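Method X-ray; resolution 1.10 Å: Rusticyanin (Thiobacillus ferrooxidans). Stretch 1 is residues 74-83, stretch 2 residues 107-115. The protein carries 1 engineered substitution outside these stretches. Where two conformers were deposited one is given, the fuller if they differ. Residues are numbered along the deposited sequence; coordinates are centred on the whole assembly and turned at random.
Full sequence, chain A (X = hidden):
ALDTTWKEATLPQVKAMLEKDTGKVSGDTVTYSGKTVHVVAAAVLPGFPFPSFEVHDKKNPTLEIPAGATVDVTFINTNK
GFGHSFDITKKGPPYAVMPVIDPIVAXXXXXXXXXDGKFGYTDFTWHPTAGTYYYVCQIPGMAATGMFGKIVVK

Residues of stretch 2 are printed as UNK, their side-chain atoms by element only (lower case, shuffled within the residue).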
# COMPACT_ATOMS: atom_id res chain seq x y z
N THR A 74 -1.58 -6.50 2.95
CA THR A 74 -0.18 -6.86 3.22
C THR A 74 0.68 -5.79 2.57
O THR A 74 0.47 -5.45 1.40
CB THR A 74 0.18 -8.22 2.59
OG1 THR A 74 -0.74 -9.22 3.08
CG2 THR A 74 1.59 -8.62 2.98
N PHE A 75 1.57 -5.16 3.36
CA PHE A 75 2.47 -4.14 2.85
C PHE A 75 3.91 -4.54 3.08
O PHE A 75 4.27 -4.91 4.21
CB PHE A 75 2.18 -2.79 3.55
CG PHE A 75 3.18 -1.70 3.17
CD1 PHE A 75 3.39 -1.29 1.87
CD2 PHE A 75 3.95 -1.11 4.17
CE1 PHE A 75 4.30 -0.33 1.53
CE2 PHE A 75 4.88 -0.12 3.85
CZ PHE A 75 5.06 0.25 2.55
N ILE A 76 4.68 -4.51 2.01
CA ILE A 76 6.08 -4.93 1.97
C ILE A 76 6.94 -3.77 1.53
O ILE A 76 6.66 -3.16 0.51
CB ILE A 76 6.25 -6.13 0.98
CG1 ILE A 76 5.25 -7.26 1.22
CG2 ILE A 76 7.69 -6.61 1.02
CD1 ILE A 76 5.10 -8.17 0.03
N ASN A 77 8.00 -3.49 2.27
CA ASN A 77 8.93 -2.45 1.84
C ASN A 77 10.17 -3.07 1.19
O ASN A 77 11.04 -3.58 1.91
CB ASN A 77 9.37 -1.56 3.01
CG ASN A 77 10.38 -0.52 2.63
OD1 ASN A 77 11.17 -0.04 3.51
ND2 ASN A 77 10.47 -0.16 1.38
N THR A 78 10.25 -2.99 -0.13
CA THR A 78 11.39 -3.51 -0.87
C THR A 78 12.43 -2.45 -1.23
O THR A 78 13.38 -2.75 -1.94
CB THR A 78 10.90 -4.22 -2.18
OG1 THR A 78 9.92 -3.41 -2.87
CG2 THR A 78 10.25 -5.54 -1.76
N ASN A 79 12.28 -1.21 -0.80
CA ASN A 79 13.15 -0.12 -1.29
C ASN A 79 14.32 0.13 -0.35
O ASN A 79 14.17 0.65 0.74
CB ASN A 79 12.30 1.12 -1.47
CG ASN A 79 12.96 2.19 -2.26
OD1 ASN A 79 13.86 2.00 -3.13
ND2 ASN A 79 12.61 3.40 -1.98
N LYS A 80 15.51 -0.31 -0.82
CA LYS A 80 16.70 -0.18 0.04
C LYS A 80 16.98 1.28 0.40
O LYS A 80 16.84 2.16 -0.43
CB LYS A 80 17.89 -0.84 -0.64
CG LYS A 80 17.72 -2.38 -0.75
CD LYS A 80 18.93 -3.11 -1.30
CE LYS A 80 18.78 -4.63 -1.33
NZ LYS A 80 19.77 -5.29 -2.25
N GLY A 81 17.30 1.45 1.69
CA GLY A 81 17.58 2.78 2.23
C GLY A 81 16.42 3.61 2.71
O GLY A 81 16.67 4.69 3.23
N PHE A 82 15.18 3.10 2.54
CA PHE A 82 14.00 3.87 2.89
C PHE A 82 13.11 3.14 3.87
O PHE A 82 13.17 1.89 3.94
CB PHE A 82 13.21 4.24 1.64
CG PHE A 82 13.97 5.21 0.75
CD1 PHE A 82 14.91 4.75 -0.12
CD2 PHE A 82 13.73 6.54 0.84
CE1 PHE A 82 15.63 5.62 -0.92
CE2 PHE A 82 14.40 7.47 0.05
CZ PHE A 82 15.36 6.98 -0.80
N GLY A 83 12.27 3.88 4.59
CA GLY A 83 11.33 3.32 5.55
C GLY A 83 9.86 3.68 5.27
O GLY A 83 9.12 4.09 6.17
N UNK A 107 -3.68 1.71 8.61
CA UNK A 107 -2.37 1.80 7.98
C UNK A 107 -1.23 1.51 8.94
O UNK A 107 -1.48 1.11 10.07
N UNK A 108 -0.03 1.77 8.42
CA UNK A 108 1.18 1.39 9.14
C UNK A 108 1.98 2.61 9.62
O UNK A 108 1.84 3.73 9.13
o UNK A 108 2.77 1.36 7.24
c UNK A 108 2.08 0.54 8.22
c UNK A 108 1.26 -0.46 7.40
N UNK A 109 2.85 2.34 10.58
CA UNK A 109 3.94 3.28 10.85
C UNK A 109 4.95 3.13 9.72
O UNK A 109 4.80 2.50 8.65
N UNK A 110 6.13 3.71 10.00
CA UNK A 110 7.25 3.61 9.09
C UNK A 110 7.79 2.17 9.16
O UNK A 110 7.95 1.57 10.21
c UNK A 110 6.94 7.76 7.76
c UNK A 110 6.79 8.63 8.83
c UNK A 110 7.14 8.16 10.08
c UNK A 110 8.34 4.63 9.46
c UNK A 110 7.81 6.03 9.22
c UNK A 110 7.46 6.50 8.00
c UNK A 110 7.65 6.90 10.31
N UNK A 111 8.08 1.64 7.98
CA UNK A 111 8.58 0.26 7.91
C UNK A 111 10.06 0.16 8.23
O UNK A 111 10.84 1.13 8.03
o UNK A 111 9.06 0.49 5.51
c UNK A 111 8.37 -0.27 6.49
N UNK A 112 10.52 -1.02 8.66
CA UNK A 112 11.96 -1.26 8.74
C UNK A 112 12.58 -1.05 7.36
O UNK A 112 12.03 -1.42 6.30
c UNK A 112 9.75 -2.22 9.04
c UNK A 112 12.09 -2.76 9.13
c UNK A 112 10.74 -3.16 9.70
N UNK A 113 13.81 -0.52 7.36
CA UNK A 113 14.57 -0.42 6.12
C UNK A 113 15.05 -1.82 5.76
O UNK A 113 15.36 -2.63 6.67
c UNK A 113 15.74 0.55 6.33
c UNK A 113 16.86 0.04 7.21
c UNK A 113 15.20 1.89 6.91
N UNK A 114 15.16 -2.17 4.49
CA UNK A 114 15.70 -3.52 4.14
C UNK A 114 17.06 -3.76 4.79
O UNK A 114 17.90 -2.83 4.82
c UNK A 114 15.75 -3.49 2.64
c UNK A 114 14.64 -2.57 2.26
c UNK A 114 14.72 -1.46 3.28
N UNK A 115 17.31 -4.94 5.30
CA UNK A 115 18.55 -5.27 6.02
C UNK A 115 18.77 -6.76 6.01
O UNK A 115 17.85 -7.54 5.98
n UNK A 115 18.34 -5.74 11.70
c UNK A 115 18.19 -5.48 10.23
c UNK A 115 18.47 -4.81 7.47
c UNK A 115 19.47 -4.80 9.72
c UNK A 115 19.70 -5.10 8.26
O HOH W 1 12.24 -3.52 4.43
O HOH W 2 18.35 -0.88 2.99

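Position 107 carries no side-chain atoms and lies out of reach of stretch 1. Its phi/psi of 154/-171 would jam a CB against the carbonyl of the preceding residue, so the backbone itself calls for glycine: Gly-107.

Position 108 has one carbon bearing an oxygen and a carbon. The CA-to-CB bond points toward stretch 1, and the side-chain oxygen lies 4.1 Å from Phe-75 CD2; this branched hydroxyl side chain is that of Thr-108. The residue suits a buried site because its hydroxyl is satisfied: Thr-108 OG1 donates to the O of position 109 at 2.7 Å.

Position 109 again has no side-chain atoms and makes no contact with stretch 1; it is Gly-109.

Position 110 shows one carbon leading to a ring of six carbons with no oxygen. The chain passes stretch 1 with the CA-to-CB bond pointing sideways, its CB 3.4 Å from Gly-83 O, which lies near the ring plane at the edge; this is Phe-110. Much of the ring remains exposed.

Position 111 has one carbon and one oxygen. Its CA-to-CB bond points toward stretch 1, and the small side chain fits between neighbours, with CB 4.4 Å from Phe-75 CE2 and the oxygen 3.0 Å from the modelled OD1 of Asn-77, whose amide is probably turned over. This is Ser-111. Its backbone N donates a weak hydrogen bond to Gly-83 O (3.2 Å, 134°).

Position 112 has three carbons closing a ring onto the backbone N. The CA-to-CB bond points away from stretch 1; the contribution here is the backbone carbonyl: water 1 donates to both the O of position 112 and Asn-77 O, at 2.8 Å each. The ring identifies Pro-112.

Position 113 has one carbon carrying two more. Its CA-to-CB bond points sideways, one of the two outer carbons lying 4.2 Å from Gly-83 N, while its CA makes a CA-H...O contact of 3.5 Å with Phe-82 O. The beta-branched pattern is that of Val-113.

Position 114 is a second three-carbon ring closed onto N, now with the CA-to-CB bond pointing toward stretch 1. One ring carbon lies 3.3 Å from Asn-79 O, and another 3.9 Å from Lys-80 CA. This is Pro-114, whose compact ring suits the turn from Asn-79 to Phe-82.

Position 115 has four carbons in a row ending in nitrogen; its CA-to-CB bond points away, and the side chain is exposed and without contact. This is Lys-115.

The contact therefore combines proline packing with sparse polar links. Pro-114 packs on the type II turn, where water 2 accepts from Gly-81 N (2.9 Å) and donates to Pro-114 O (2.7 Å). At Gly-83 the backbones approach closely; an ideal CB there would sit only 3.0 Å from Ser-111 O, so glycine permits the approach.

Stretch 2, residues 107-115: GTGFSPVPK
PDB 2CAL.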